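Local coordinates for protein adenylate kinase (Cryptosporidium parvum Iowa II, PDB 3BE4) that probably transfers a phosphoryl group between ATP and AMP, and here holds the two-substrate analogue bis(adenosine)-5'-pentaphosphate, at residues S130-H135 against V163-D168; R140-K145 against I154-G159. One frame throughout, in Å; residues are numbered along the deposited sequence. Where two conformers were deposited one is given.

Contact 1: S130-H135 against V163-D168. With AP5 (bis(adenosine)-5'-pentaphosphate), chain C.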
loop_
_atom_site.group_PDB
_atom_site.type_symbol
_atom_site.label_atom_id
_atom_site.label_comp_id
_atom_site.label_asym_id
_atom_site.label_seq_id
_atom_site.Cartn_x
_atom_site.Cartn_y
_atom_site.Cartn_z
ATOM N N SER A 130 -1.732 -16.296 -0.110
ATOM C CA SER A 130 -1.487 -17.597 -0.733
ATOM C C SER A 130 -2.099 -17.681 -2.144
ATOM O O SER A 130 -1.523 -18.362 -3.002
ATOM C CB SER A 130 -1.957 -18.724 0.161
ATOM O OG SER A 130 -3.277 -18.746 0.104
ATOM N N GLY A 131 -3.153 -16.950 -2.416
ATOM C CA GLY A 131 -3.766 -16.960 -3.762
ATOM C C GLY A 131 -3.291 -15.835 -4.661
ATOM O O GLY A 131 -3.810 -15.771 -5.786
ATOM N N ARG A 132 -2.376 -15.013 -4.247
ATOM C CA ARG A 132 -2.068 -13.788 -4.984
ATOM C C ARG A 132 -1.241 -14.039 -6.177
ATOM O O ARG A 132 -0.352 -14.901 -6.221
ATOM C CB ARG A 132 -1.281 -12.868 -4.011
ATOM C CG ARG A 132 -1.181 -11.479 -4.609
ATOM C CD ARG A 132 0.032 -10.779 -4.450
ATOM N NE ARG A 132 0.835 -10.853 -3.257
ATOM C CZ ARG A 132 0.850 -9.901 -2.375
ATOM N NH1 ARG A 132 0.046 -8.827 -2.497
ATOM N NH2 ARG A 132 1.746 -10.020 -1.351
ATOM N N CYS A 133 -1.513 -13.350 -7.271
ATOM C CA CYS A 133 -0.436 -13.184 -8.308
ATOM C C CYS A 133 -0.495 -11.774 -8.898
ATOM O O CYS A 133 -1.530 -11.036 -8.711
ATOM C CB CYS A 133 -0.663 -14.117 -9.490
ATOM S SG CYS A 133 -2.255 -14.367 -9.992
ATOM N N THR A 134 0.608 -11.377 -9.521
ATOM C CA THR A 134 0.779 -9.983 -9.759
ATOM C C THR A 134 1.245 -9.747 -11.199
ATOM O O THR A 134 1.944 -10.580 -11.757
ATOM C CB THR A 134 1.885 -9.460 -8.892
ATOM O OG1 THR A 134 1.518 -9.708 -7.477
ATOM C CG2 THR A 134 2.119 -7.932 -9.180
ATOM N N HIS A 135 0.680 -8.699 -11.860
ATOM C CA HIS A 135 1.326 -8.229 -13.105
ATOM C C HIS A 135 2.524 -7.320 -12.778
ATOM O O HIS A 135 2.363 -6.170 -12.263
ATOM C CB HIS A 135 0.190 -7.543 -13.876
ATOM C CG HIS A 135 0.702 -6.981 -15.164
ATOM N ND1 HIS A 135 0.676 -5.626 -15.459
ATOM C CD2 HIS A 135 1.369 -7.601 -16.173
ATOM C CE1 HIS A 135 1.215 -5.447 -16.665
ATOM N NE2 HIS A 135 1.618 -6.625 -17.140
ATOM N N VAL A 163 2.664 -13.332 -12.217
ATOM C CA VAL A 163 3.830 -13.921 -11.593
ATOM C C VAL A 163 3.734 -13.882 -10.054
ATOM O O VAL A 163 2.905 -13.206 -9.456
ATOM C CB VAL A 163 5.210 -13.362 -12.078
ATOM C CG1 VAL A 163 5.246 -13.354 -13.643
ATOM C CG2 VAL A 163 5.354 -11.994 -11.445
ATOM N N TRP A 164 4.542 -14.727 -9.458
ATOM C CA TRP A 164 4.720 -14.892 -7.996
ATOM C C TRP A 164 5.575 -13.707 -7.554
ATOM O O TRP A 164 6.330 -13.113 -8.301
ATOM C CB TRP A 164 5.445 -16.201 -7.734
ATOM C CG TRP A 164 5.610 -16.515 -6.199
ATOM C CD1 TRP A 164 4.580 -16.581 -5.309
ATOM C CD2 TRP A 164 6.826 -16.779 -5.576
ATOM N NE1 TRP A 164 5.175 -16.932 -4.087
ATOM C CE2 TRP A 164 6.534 -17.115 -4.272
ATOM C CE3 TRP A 164 8.131 -16.773 -6.026
ATOM C CZ2 TRP A 164 7.616 -17.374 -3.287
ATOM C CZ3 TRP A 164 9.212 -17.116 -5.119
ATOM C CH2 TRP A 164 8.901 -17.380 -3.760
ATOM N N ARG A 165 5.352 -13.327 -6.270
ATOM C CA ARG A 165 6.223 -12.377 -5.523
ATOM C C ARG A 165 7.144 -13.122 -4.561
ATOM O O ARG A 165 6.628 -13.853 -3.758
ATOM C CB ARG A 165 5.358 -11.377 -4.703
ATOM C CG ARG A 165 5.179 -10.089 -5.488
ATOM C CD ARG A 165 4.153 -9.190 -4.757
ATOM N NE ARG A 165 4.570 -8.913 -3.369
ATOM C CZ ARG A 165 4.004 -7.958 -2.582
ATOM N NH1 ARG A 165 2.951 -7.294 -3.015
ATOM N NH2 ARG A 165 4.449 -7.827 -1.304
ATOM N N ASP A 166 8.420 -12.865 -4.707
ATOM C CA ASP A 166 9.383 -13.645 -3.938
ATOM C C ASP A 166 9.220 -13.400 -2.489
ATOM O O ASP A 166 9.710 -14.291 -1.737
ATOM C CB ASP A 166 10.792 -13.306 -4.326
ATOM C CG ASP A 166 11.189 -13.854 -5.694
ATOM O OD1 ASP A 166 12.048 -14.699 -5.856
ATOM O OD2 ASP A 166 10.686 -13.392 -6.774
ATOM N N ASP A 167 8.558 -12.316 -2.031
ATOM C CA ASP A 167 8.430 -12.188 -0.586
ATOM C C ASP A 167 7.201 -12.928 -0.007
ATOM O O ASP A 167 6.922 -12.852 1.202
ATOM C CB ASP A 167 8.365 -10.678 -0.187
ATOM C CG ASP A 167 7.198 -9.899 -0.779
ATOM O OD1 ASP A 167 6.789 -10.224 -1.868
ATOM O OD2 ASP A 167 6.839 -8.789 -0.243
ATOM N N ASP A 168 6.443 -13.585 -0.913
ATOM C CA ASP A 168 5.296 -14.342 -0.522
ATOM C C ASP A 168 5.657 -15.786 -0.059
ATOM O O ASP A 168 4.748 -16.586 0.262
ATOM C CB ASP A 168 4.222 -14.298 -1.622
ATOM C CG ASP A 168 3.498 -12.916 -1.589
ATOM O OD1 ASP A 168 3.610 -12.069 -0.644
ATOM O OD2 ASP A 168 2.826 -12.657 -2.652
HETATM P PA AP5 C . 4.405 -4.102 -0.170
HETATM O O1A AP5 C . 4.500 -4.363 -1.682
HETATM O O2A AP5 C . 3.613 -2.981 0.317
HETATM O O3A AP5 C . 3.935 -5.450 0.555
HETATM P PB AP5 C . 3.140 -5.684 1.911
HETATM O O1B AP5 C . 3.356 -4.594 2.844
HETATM O O2B AP5 C . 3.412 -7.137 2.321
HETATM O O3B AP5 C . 1.571 -5.565 1.320
HETATM P PG AP5 C . 0.940 -6.213 0.042
HETATM O O1G AP5 C . 1.271 -7.666 0.053
HETATM O O2G AP5 C . 1.337 -5.372 -1.101
HETATM O O3G AP5 C . -0.563 -5.999 0.479
HETATM P PD AP5 C . -1.810 -5.116 -0.095
HETATM O O1D AP5 C . -1.310 -4.284 -1.197
HETATM O O2D AP5 C . -2.453 -4.536 1.095
HETATM O O3D AP5 C . -2.807 -6.260 -0.604
HETATM P PE AP5 C . -3.208 -6.615 -2.105
HETATM O O1E AP5 C . -2.016 -6.922 -2.843
HETATM O O2E AP5 C . -4.159 -5.585 -2.682
HETATM O O5F AP5 C . 5.845 -3.904 0.495
HETATM C C5F AP5 C . 6.814 -4.840 -0.004
HETATM C C4F AP5 C . 7.960 -4.786 1.090
HETATM O O4F AP5 C . 8.739 -3.651 0.799
HETATM C C3F AP5 C . 7.590 -4.671 2.520
HETATM O O3F AP5 C . 7.281 -5.925 3.090
HETATM C C2F AP5 C . 8.937 -4.118 3.028
HETATM O O2F AP5 C . 9.998 -5.147 2.949
HETATM C C1F AP5 C . 9.278 -3.055 1.999
HETATM N N9A AP5 C . 8.628 -1.812 2.318
HETATM C C8A AP5 C . 7.559 -1.271 1.553
HETATM N N7A AP5 C . 7.174 -0.115 2.068
HETATM C C5A AP5 C . 8.024 0.153 3.160
HETATM C C6A AP5 C . 8.109 1.239 4.009
HETATM N N6A AP5 C . 7.272 2.277 4.123
HETATM N N1A AP5 C . 9.124 1.121 4.991
HETATM C C2A AP5 C . 9.947 0.096 4.947
HETATM N N3A AP5 C . 9.909 -0.980 4.132
HETATM C C4A AP5 C . 8.919 -0.891 3.130
HETATM O O5J AP5 C . -4.116 -7.871 -1.851
HETATM C C5J AP5 C . -3.491 -9.182 -1.433
HETATM C C4J AP5 C . -4.388 -10.264 -2.072
HETATM O O4J AP5 C . -5.749 -10.279 -1.600
HETATM C C3J AP5 C . -4.362 -10.205 -3.602
HETATM O O3J AP5 C . -4.360 -11.519 -4.118
HETATM C C2J AP5 C . -5.724 -9.614 -3.795
HETATM O O2J AP5 C . -6.271 -9.995 -5.050
HETATM C C1J AP5 C . -6.662 -10.179 -2.821
HETATM N N9B AP5 C . -7.754 -9.400 -2.325
HETATM C C8B AP5 C . -7.802 -8.014 -2.185
HETATM N N7B AP5 C . -8.980 -7.693 -1.619
HETATM C C5B AP5 C . -9.690 -8.850 -1.404
HETATM C C6B AP5 C . -10.895 -9.150 -0.694
HETATM N N6B AP5 C . -11.631 -8.158 -0.192
HETATM N N1B AP5 C . -11.288 -10.452 -0.621
HETATM C C2B AP5 C . -10.445 -11.469 -1.094
HETATM N N3B AP5 C . -9.237 -11.251 -1.698
HETATM C C4B AP5 C . -8.803 -9.939 -1.771
HETATM O O HOH W 1 2.585 -13.962 -5.008
HETATM O O HOH W 2 2.319 -12.205 -6.973
HETATM O O HOH W 3 1.516 -7.425 -5.544
#
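Arg132 reaches across to Asp168 and Arg165, while Thr134 and Val163 join the backbones in a single antiparallel hydrogen-bonded pair. In that pair each residue's N donates to the other's O, both at 2.9 Å, and Val163 CG2 lies against Thr134 O. Beta-branched residues suit this extended backbone. Thr134 also offers a hydroxyl: OG1, beside its own N (chi1 -59°), is linked by one water to Val163 O and by another to Arg165 NH1.

Arg132 grips Asp168 side-on. NE donates to OD2 (2.8 Å) and NH2 to OD1 (2.9 Å), both bonds using syn lone pairs, with guanidinium and carboxylate only 9° from coplanar. On one face the guanidinium stacks flat against that of Arg165, centres 3.7 Å apart, Arg132 NH2 lying over the centre of its neighbour. Such like charges should repel, but anions at the edges probably offset this: Asp167 takes NE and NH2 of Arg165, and AP5 O1G accepts from Arg132 NH2 at 2.8 Å. Arginine fits both places, since its flat cation can stack by its face while its edge binds carboxylate and phosphate.

Arg176 of helix 170-184 forms a salt bridge with Asp168 OD1. The contact thus lies between strand 132-134, which follows helix 122-130 and pairs with strand 141-143, and the loop leading into helix 170-184.

Contact 2: R140-K145 against I154-G159. With AP5 (bis(adenosine)-5'-pentaphosphate), chain C.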
loop_
_atom_site.group_PDB
_atom_site.type_symbol
_atom_site.label_atom_id
_atom_site.label_comp_id
_atom_site.label_asym_id
_atom_site.label_seq_id
_atom_site.Cartn_x
_atom_site.Cartn_y
_atom_site.Cartn_z
ATOM N N ARG A 140 -0.582 -4.432 -10.843
ATOM C CA ARG A 140 -1.909 -4.967 -10.639
ATOM C C ARG A 140 -1.879 -6.360 -9.960
ATOM O O ARG A 140 -0.990 -7.164 -10.235
ATOM C CB ARG A 140 -2.684 -5.134 -11.932
ATOM C CG ARG A 140 -3.210 -3.717 -12.511
ATOM C CD ARG A 140 -4.125 -3.971 -13.755
ATOM N NE ARG A 140 -3.250 -4.202 -14.917
ATOM C CZ ARG A 140 -2.541 -3.261 -15.575
ATOM N NH1 ARG A 140 -2.588 -1.963 -15.213
ATOM N NH2 ARG A 140 -1.762 -3.597 -16.613
ATOM N N ILE A 141 -2.897 -6.595 -9.157
ATOM C CA ILE A 141 -2.887 -7.864 -8.381
ATOM C C ILE A 141 -4.197 -8.582 -8.581
ATOM O O ILE A 141 -5.343 -7.964 -8.768
ATOM C CB ILE A 141 -2.960 -7.719 -6.793
ATOM C CG1 ILE A 141 -3.410 -6.390 -6.221
ATOM C CG2 ILE A 141 -2.331 -8.792 -5.980
ATOM C CD1 ILE A 141 -2.672 -5.066 -6.196
ATOM N N TYR A 142 -4.078 -9.909 -8.516
ATOM C CA TYR A 142 -5.287 -10.778 -8.647
ATOM C C TYR A 142 -5.248 -11.846 -7.565
ATOM O O TYR A 142 -4.191 -11.986 -6.862
ATOM C CB TYR A 142 -5.280 -11.492 -9.962
ATOM C CG TYR A 142 -5.203 -10.517 -11.144
ATOM C CD1 TYR A 142 -6.387 -10.132 -11.778
ATOM C CD2 TYR A 142 -3.996 -9.995 -11.566
ATOM C CE1 TYR A 142 -6.332 -9.224 -12.833
ATOM C CE2 TYR A 142 -3.919 -9.074 -12.600
ATOM C CZ TYR A 142 -5.106 -8.738 -13.240
ATOM O OH TYR A 142 -5.013 -7.797 -14.315
ATOM N N HIS A 143 -6.351 -12.525 -7.390
ATOM C CA HIS A 143 -6.361 -13.651 -6.401
ATOM C C HIS A 143 -7.047 -14.819 -7.138
ATOM O O HIS A 143 -8.182 -14.628 -7.623
ATOM C CB HIS A 143 -7.174 -13.262 -5.162
ATOM C CG HIS A 143 -6.933 -14.266 -4.039
ATOM N ND1 HIS A 143 -7.568 -15.512 -4.045
ATOM C CD2 HIS A 143 -6.191 -14.202 -2.919
ATOM C CE1 HIS A 143 -7.178 -16.188 -2.961
ATOM N NE2 HIS A 143 -6.350 -15.408 -2.271
ATOM N N VAL A 144 -6.422 -15.982 -7.130
ATOM C CA VAL A 144 -6.970 -17.101 -7.885
ATOM C C VAL A 144 -8.333 -17.541 -7.454
ATOM O O VAL A 144 -9.152 -18.049 -8.325
ATOM C CB VAL A 144 -5.884 -18.169 -7.885
ATOM C CG1 VAL A 144 -5.757 -18.838 -6.486
ATOM C CG2 VAL A 144 -6.016 -19.099 -9.094
ATOM N N LYS A 145 -8.737 -17.322 -6.177
ATOM C CA LYS A 145 -10.085 -17.619 -5.742
ATOM C C LYS A 145 -11.024 -16.398 -5.786
ATOM O O LYS A 145 -12.217 -16.536 -6.212
ATOM C CB LYS A 145 -10.032 -18.111 -4.287
ATOM C CG LYS A 145 -9.279 -19.385 -4.077
ATOM C CD LYS A 145 -9.457 -19.724 -2.562
ATOM C CE LYS A 145 -8.737 -20.974 -2.315
ATOM N NZ LYS A 145 -8.958 -21.317 -0.752
ATOM N N ILE A 154 -3.154 -14.491 -17.020
ATOM C CA ILE A 154 -2.639 -13.239 -17.683
ATOM C C ILE A 154 -3.403 -11.952 -17.211
ATOM O O ILE A 154 -4.530 -12.031 -16.710
ATOM C CB ILE A 154 -2.758 -13.300 -19.219
ATOM C CG1 ILE A 154 -4.192 -13.599 -19.644
ATOM C CG2 ILE A 154 -1.807 -14.401 -19.720
ATOM C CD1 ILE A 154 -4.284 -13.383 -21.264
ATOM N N ASP A 155 -2.636 -10.874 -17.312
ATOM C CA ASP A 155 -3.145 -9.588 -16.937
ATOM C C ASP A 155 -4.328 -9.155 -17.824
ATOM O O ASP A 155 -4.314 -9.267 -19.097
ATOM C CB ASP A 155 -1.998 -8.646 -16.983
ATOM C CG ASP A 155 -2.396 -7.220 -16.612
ATOM O OD1 ASP A 155 -2.762 -6.978 -15.486
ATOM O OD2 ASP A 155 -2.218 -6.255 -17.481
ATOM N N ASP A 156 -5.336 -8.576 -17.183
ATOM C CA ASP A 156 -6.560 -8.141 -17.891
ATOM C C ASP A 156 -6.277 -7.035 -18.896
ATOM O O ASP A 156 -6.993 -6.944 -19.896
ATOM C CB ASP A 156 -7.514 -7.517 -16.871
ATOM C CG ASP A 156 -8.191 -8.536 -15.982
ATOM O OD1 ASP A 156 -8.110 -9.753 -16.253
ATOM O OD2 ASP A 156 -8.966 -8.124 -15.070
ATOM N N VAL A 157 -5.322 -6.176 -18.608
ATOM C CA VAL A 157 -5.094 -4.973 -19.440
ATOM C C VAL A 157 -4.126 -5.320 -20.576
ATOM O O VAL A 157 -4.430 -5.044 -21.780
ATOM C CB VAL A 157 -4.627 -3.743 -18.640
ATOM C CG1 VAL A 157 -4.401 -2.527 -19.632
ATOM C CG2 VAL A 157 -5.590 -3.329 -17.562
ATOM N N THR A 158 -2.982 -5.909 -20.237
ATOM C CA THR A 158 -1.866 -6.201 -21.236
ATOM C C THR A 158 -1.806 -7.607 -21.820
ATOM O O THR A 158 -1.110 -7.823 -22.825
ATOM C CB THR A 158 -0.527 -5.957 -20.658
ATOM O OG1 THR A 158 -0.331 -6.942 -19.584
ATOM C CG2 THR A 158 -0.443 -4.511 -20.035
ATOM N N GLY A 159 -2.485 -8.578 -21.215
ATOM C CA GLY A 159 -2.350 -9.959 -21.627
ATOM C C GLY A 159 -1.011 -10.571 -21.212
ATOM O O GLY A 159 -0.723 -11.698 -21.608
HETATM P PA AP5 C . 4.405 -4.102 -0.170
HETATM O O1A AP5 C . 4.500 -4.363 -1.682
HETATM O O2A AP5 C . 3.613 -2.981 0.317
HETATM O O3A AP5 C . 3.935 -5.450 0.555
HETATM P PB AP5 C . 3.140 -5.684 1.911
HETATM O O1B AP5 C . 3.356 -4.594 2.844
HETATM O O2B AP5 C . 3.412 -7.137 2.321
HETATM O O3B AP5 C . 1.571 -5.565 1.320
HETATM P PG AP5 C . 0.940 -6.213 0.042
HETATM O O1G AP5 C . 1.271 -7.666 0.053
HETATM O O2G AP5 C . 1.337 -5.372 -1.101
HETATM O O3G AP5 C . -0.563 -5.999 0.479
HETATM P PD AP5 C . -1.810 -5.116 -0.095
HETATM O O1D AP5 C . -1.310 -4.284 -1.197
HETATM O O2D AP5 C . -2.453 -4.536 1.095
HETATM O O3D AP5 C . -2.807 -6.260 -0.604
HETATM P PE AP5 C . -3.208 -6.615 -2.105
HETATM O O1E AP5 C . -2.016 -6.922 -2.843
HETATM O O2E AP5 C . -4.159 -5.585 -2.682
HETATM O O5F AP5 C . 5.845 -3.904 0.495
HETATM C C5F AP5 C . 6.814 -4.840 -0.004
HETATM C C4F AP5 C . 7.960 -4.786 1.090
HETATM O O4F AP5 C . 8.739 -3.651 0.799
HETATM C C3F AP5 C . 7.590 -4.671 2.520
HETATM O O3F AP5 C . 7.281 -5.925 3.090
HETATM C C2F AP5 C . 8.937 -4.118 3.028
HETATM O O2F AP5 C . 9.998 -5.147 2.949
HETATM C C1F AP5 C . 9.278 -3.055 1.999
HETATM N N9A AP5 C . 8.628 -1.812 2.318
HETATM C C8A AP5 C . 7.559 -1.271 1.553
HETATM N N7A AP5 C . 7.174 -0.115 2.068
HETATM C C5A AP5 C . 8.024 0.153 3.160
HETATM C C6A AP5 C . 8.109 1.239 4.009
HETATM N N6A AP5 C . 7.272 2.277 4.123
HETATM N N1A AP5 C . 9.124 1.121 4.991
HETATM C C2A AP5 C . 9.947 0.096 4.947
HETATM N N3A AP5 C . 9.909 -0.980 4.132
HETATM C C4A AP5 C . 8.919 -0.891 3.130
HETATM O O5J AP5 C . -4.116 -7.871 -1.851
HETATM C C5J AP5 C . -3.491 -9.182 -1.433
HETATM C C4J AP5 C . -4.388 -10.264 -2.072
HETATM O O4J AP5 C . -5.749 -10.279 -1.600
HETATM C C3J AP5 C . -4.362 -10.205 -3.602
HETATM O O3J AP5 C . -4.360 -11.519 -4.118
HETATM C C2J AP5 C . -5.724 -9.614 -3.795
HETATM O O2J AP5 C . -6.271 -9.995 -5.050
HETATM C C1J AP5 C . -6.662 -10.179 -2.821
HETATM N N9B AP5 C . -7.754 -9.400 -2.325
HETATM C C8B AP5 C . -7.802 -8.014 -2.185
HETATM N N7B AP5 C . -8.980 -7.693 -1.619
HETATM C C5B AP5 C . -9.690 -8.850 -1.404
HETATM C C6B AP5 C . -10.895 -9.150 -0.694
HETATM N N6B AP5 C . -11.631 -8.158 -0.192
HETATM N N1B AP5 C . -11.288 -10.452 -0.621
HETATM C C2B AP5 C . -10.445 -11.469 -1.094
HETATM N N3B AP5 C . -9.237 -11.251 -1.698
HETATM C C4B AP5 C . -8.803 -9.939 -1.771
#
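Between Arg140 and Asp155 the backbones come nearest, CA atoms 7.9 Å apart, and since no backbone hydrogen bond joins 140-145 to 154-159, side chains make the connection. Asp155 is central. Its CB bond does not point at 140-145, but CG stands anti to the backbone N (chi1 180°), which carries the carboxylate to Arg140 and Tyr142; OD1 accepts from two donors and OD2 from three. Arg140 takes the carboxylate side-on, NE to OD1 at 2.9 Å and NH2 to OD2 at 2.8 Å; the two planes are 27° apart, and OD1 receives NE on its syn lone pair.

Tyr142 meets the same OD1 from another direction. Its hydroxyl donates from above the carboxylate plane, 45° out of it, over 2.7 Å, and also accepts from Asp156 N at 3.0 Å in a nearly straight bond. Tyrosine suits the place because its long, rigid ring carries a group that can donate and accept at once. Asp156 OD2 lies at the ring edge near CE1, whereas OD1 of Asp156 accepts from Lys150 N.

Val157 covers one face of the Arg140 guanidinium with CG2, 3.6 Å above the plane and over its centre, a nonpolar surface for the flat cation whose edge is engaged by Asp155.

Within the loop, Asp155 OD2 accepts on its anti side from Thr158 N and Thr158 OG1. The bond from Thr158 N, three residues on, makes an Asx motif, for which the short aspartate side chain is well suited. Together the five donors probably stabilise the negative charge of Asp155. Meanwhile the backbone O of Tyr142 accepts from AP5 O3J, a ribose hydroxyl. The arrangement thus joins a loop of the adenylate kinase active-site lid to the short strand that borders the bound AP5.

Overall arrangement
From the N terminus, the chain leaves helix 122-130 for strand 132-134, turns, and returns as strand 141-143, its antiparallel neighbour. Contact 2 then closes the inner loop, bringing 154-159 back to 140-145. Contact 1 closes the outer one where 163-168 returns to 130-135, just before helix 170-184, so contact 2 is nested inside it. Their centres lie 11 Å apart, joined through the strand pair by Cys133 O with Tyr142 N and probably by His135 N with Arg140 O. Both contacts touch AP5: contact 1 by hydrogen bonds to its phosphates, contact 2 by one to a ribose. Together they tie the lid's loops to its two-stranded sheet.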